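Local coordinates for esterase family protein (Staphylococcus aureus, PDB 6VH9) that is a serine esterase of the alpha/beta-hydrolase class, probably able to hydrolyse S-formylglutathione to formate and glutathione, at residues T22-E27 with Y66-K71. Numbering follows the deposited sequence.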
loop_
_atom_site.group_PDB
_atom_site.type_symbol
_atom_site.label_atom_id
_atom_site.label_comp_id
_atom_site.label_asym_id
_atom_site.label_seq_id
_atom_site.Cartn_x
_atom_site.Cartn_y
_atom_site.Cartn_z
ATOM N N THR A 22 -2.061 6.987 7.425
ATOM C CA THR A 22 -1.865 5.627 7.941
ATOM C C THR A 22 -2.379 5.520 9.368
ATOM O O THR A 22 -2.347 6.494 10.138
ATOM C CB THR A 22 -0.393 5.190 7.885
ATOM O OG1 THR A 22 0.387 6.040 8.717
ATOM C CG2 THR A 22 0.144 5.258 6.453
ATOM N N VAL A 23 -2.877 4.324 9.706
ATOM C CA VAL A 23 -3.506 4.072 10.999
ATOM C C VAL A 23 -3.015 2.738 11.544
ATOM O O VAL A 23 -2.979 1.734 10.820
ATOM C CB VAL A 23 -5.046 4.076 10.899
ATOM C CG1 VAL A 23 -5.684 3.603 12.219
ATOM C CG2 VAL A 23 -5.553 5.493 10.555
ATOM N N ILE A 24 -2.613 2.730 12.812
ATOM C CA ILE A 24 -2.384 1.493 13.555
ATOM C C ILE A 24 -3.603 1.270 14.437
ATOM O O ILE A 24 -3.958 2.143 15.238
ATOM C CB ILE A 24 -1.104 1.558 14.402
ATOM C CG1 ILE A 24 0.138 1.603 13.515
ATOM C CG2 ILE A 24 -1.019 0.340 15.324
ATOM C CD1 ILE A 24 1.389 2.100 14.257
ATOM N N LEU A 25 -4.249 0.108 14.296
ATOM C CA LEU A 25 -5.469 -0.218 15.034
ATOM C C LEU A 25 -5.246 -1.551 15.737
ATOM O O LEU A 25 -5.441 -2.620 15.139
ATOM C CB LEU A 25 -6.678 -0.268 14.101
ATOM C CG LEU A 25 -8.053 -0.256 14.764
ATOM C CD1 LEU A 25 -8.371 1.151 15.309
ATOM C CD2 LEU A 25 -9.124 -0.689 13.767
ATOM N N PRO A 26 -4.813 -1.527 17.000
ATOM C CA PRO A 26 -4.572 -2.780 17.719
ATOM C C PRO A 26 -5.849 -3.602 17.804
ATOM O O PRO A 26 -6.962 -3.071 17.780
ATOM C CB PRO A 26 -4.114 -2.309 19.105
ATOM C CG PRO A 26 -3.540 -0.956 18.860
ATOM C CD PRO A 26 -4.406 -0.354 17.795
ATOM N N GLU A 27 -5.684 -4.908 17.879
ATOM C CA GLU A 27 -6.849 -5.775 17.886
ATOM C C GLU A 27 -7.399 -5.933 19.302
ATOM O O GLU A 27 -6.663 -5.909 20.293
ATOM C CB GLU A 27 -6.510 -7.139 17.277
ATOM C CG GLU A 27 -6.265 -7.090 15.758
ATOM C CD GLU A 27 -5.776 -8.427 15.204
ATOM O OE1 GLU A 27 -6.144 -9.465 15.778
ATOM O OE2 GLU A 27 -5.014 -8.438 14.219
ATOM N N TYR A 66 5.269 -1.002 19.546
ATOM C CA TYR A 66 5.011 -0.343 20.821
ATOM C C TYR A 66 3.520 -0.096 21.022
ATOM O O TYR A 66 2.989 -0.343 22.110
ATOM C CB TYR A 66 5.775 0.983 20.900
ATOM C CG TYR A 66 7.211 0.939 20.424
ATOM C CD1 TYR A 66 8.017 -0.168 20.669
ATOM C CD2 TYR A 66 7.765 2.021 19.737
ATOM C CE1 TYR A 66 9.332 -0.203 20.239
ATOM C CE2 TYR A 66 9.079 1.995 19.305
ATOM C CZ TYR A 66 9.854 0.894 19.557
ATOM O OH TYR A 66 11.160 0.860 19.130
ATOM N N ALA A 67 2.832 0.390 19.982
ATOM C CA ALA A 67 1.413 0.705 20.109
ATOM C C ALA A 67 0.593 -0.541 20.405
ATOM O O ALA A 67 -0.313 -0.508 21.245
ATOM C CB ALA A 67 0.896 1.384 18.839
ATOM N N ASN A 68 0.901 -1.649 19.725
ATOM C CA ASN A 68 0.162 -2.891 19.948
ATOM C C ASN A 68 0.332 -3.369 21.382
ATOM O O ASN A 68 -0.615 -3.880 21.987
ATOM C CB ASN A 68 0.627 -3.978 18.969
ATOM C CG ASN A 68 0.044 -3.810 17.565
ATOM O OD1 ASN A 68 -0.747 -2.907 17.303
ATOM N ND2 ASN A 68 0.446 -4.689 16.657
ATOM N N GLU A 69 1.537 -3.197 21.941
ATOM C CA GLU A 69 1.806 -3.586 23.323
ATOM C C GLU A 69 0.913 -2.848 24.307
ATOM O O GLU A 69 0.614 -3.370 25.387
ATOM C CB GLU A 69 3.272 -3.316 23.670
ATOM C CG GLU A 69 4.267 -4.322 23.100
ATOM C CD GLU A 69 5.689 -3.770 23.039
ATOM O OE1 GLU A 69 5.953 -2.717 23.658
ATOM O OE2 GLU A 69 6.546 -4.393 22.379
ATOM N N HIS A 70 0.482 -1.638 23.964
ATOM C CA HIS A 70 -0.285 -0.806 24.882
ATOM C C HIS A 70 -1.695 -0.527 24.385
ATOM O O HIS A 70 -2.344 0.388 24.900
ATOM C CB HIS A 70 0.456 0.507 25.153
ATOM C CG HIS A 70 1.811 0.307 25.752
ATOM N ND1 HIS A 70 2.000 0.069 27.098
ATOM C CD2 HIS A 70 3.040 0.271 25.187
ATOM C CE1 HIS A 70 3.290 -0.090 27.337
ATOM N NE2 HIS A 70 3.942 0.025 26.194
ATOM N N LYS A 71 -2.178 -1.295 23.401
ATOM C CA LYS A 71 -3.538 -1.148 22.883
ATOM C C LYS A 71 -3.822 0.282 22.432
ATOM O O LYS A 71 -4.923 0.802 22.617
ATOM C CB LYS A 71 -4.554 -1.565 23.952
ATOM C CG LYS A 71 -5.110 -2.965 23.876
ATOM C CD LYS A 71 -6.511 -2.936 24.479
ATOM C CE LYS A 71 -7.470 -3.829 23.747
ATOM N NZ LYS A 71 -7.085 -5.253 23.899
#
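In this alpha/beta-hydrolase fold, the end of strand 17-26 meets the C-terminal end of helix 63-69 just before the chain enters strand 72-76, the antiparallel neighbour of strand 17-26. Pro26 brings its ring against the end of the helix and the residues after it: Pro26 CG lies 3.7 Å from Asn68 OD1 and 3.8 Å from Lys71 C. Proline, with no N-H to offer, suits a strand end where its compact, puckered hydrocarbon ring can rest on the Asn68 amide and the backbone at Lys71. Ile24, two residues earlier, faces the same way. Its chi1 of -68° sets CG1 opposite the carbonyl carbon, which leaves CG2 opposite the backbone N; Ile24 CG2 lies 4.1 Å from Ala67 CB and 3.8 Å from Asn68 OD1. The small Ala67 lets the helix approach, and its methyl also packs on Val74. Asn68 OD1 thus touches both apolar side chains, while ND2 has a weak hydrogen bond to Glu64 one turn back. Lys71, at positive phi (55°), is the C' residue of a Schellman motif that ends the helix; Lys71 NZ comes within 3.7 Å of Glu27 O, too far for a hydrogen bond, and forms a salt bridge with Asp28. The join therefore rests on van der Waals contact, with the lysine's charge paired at its border.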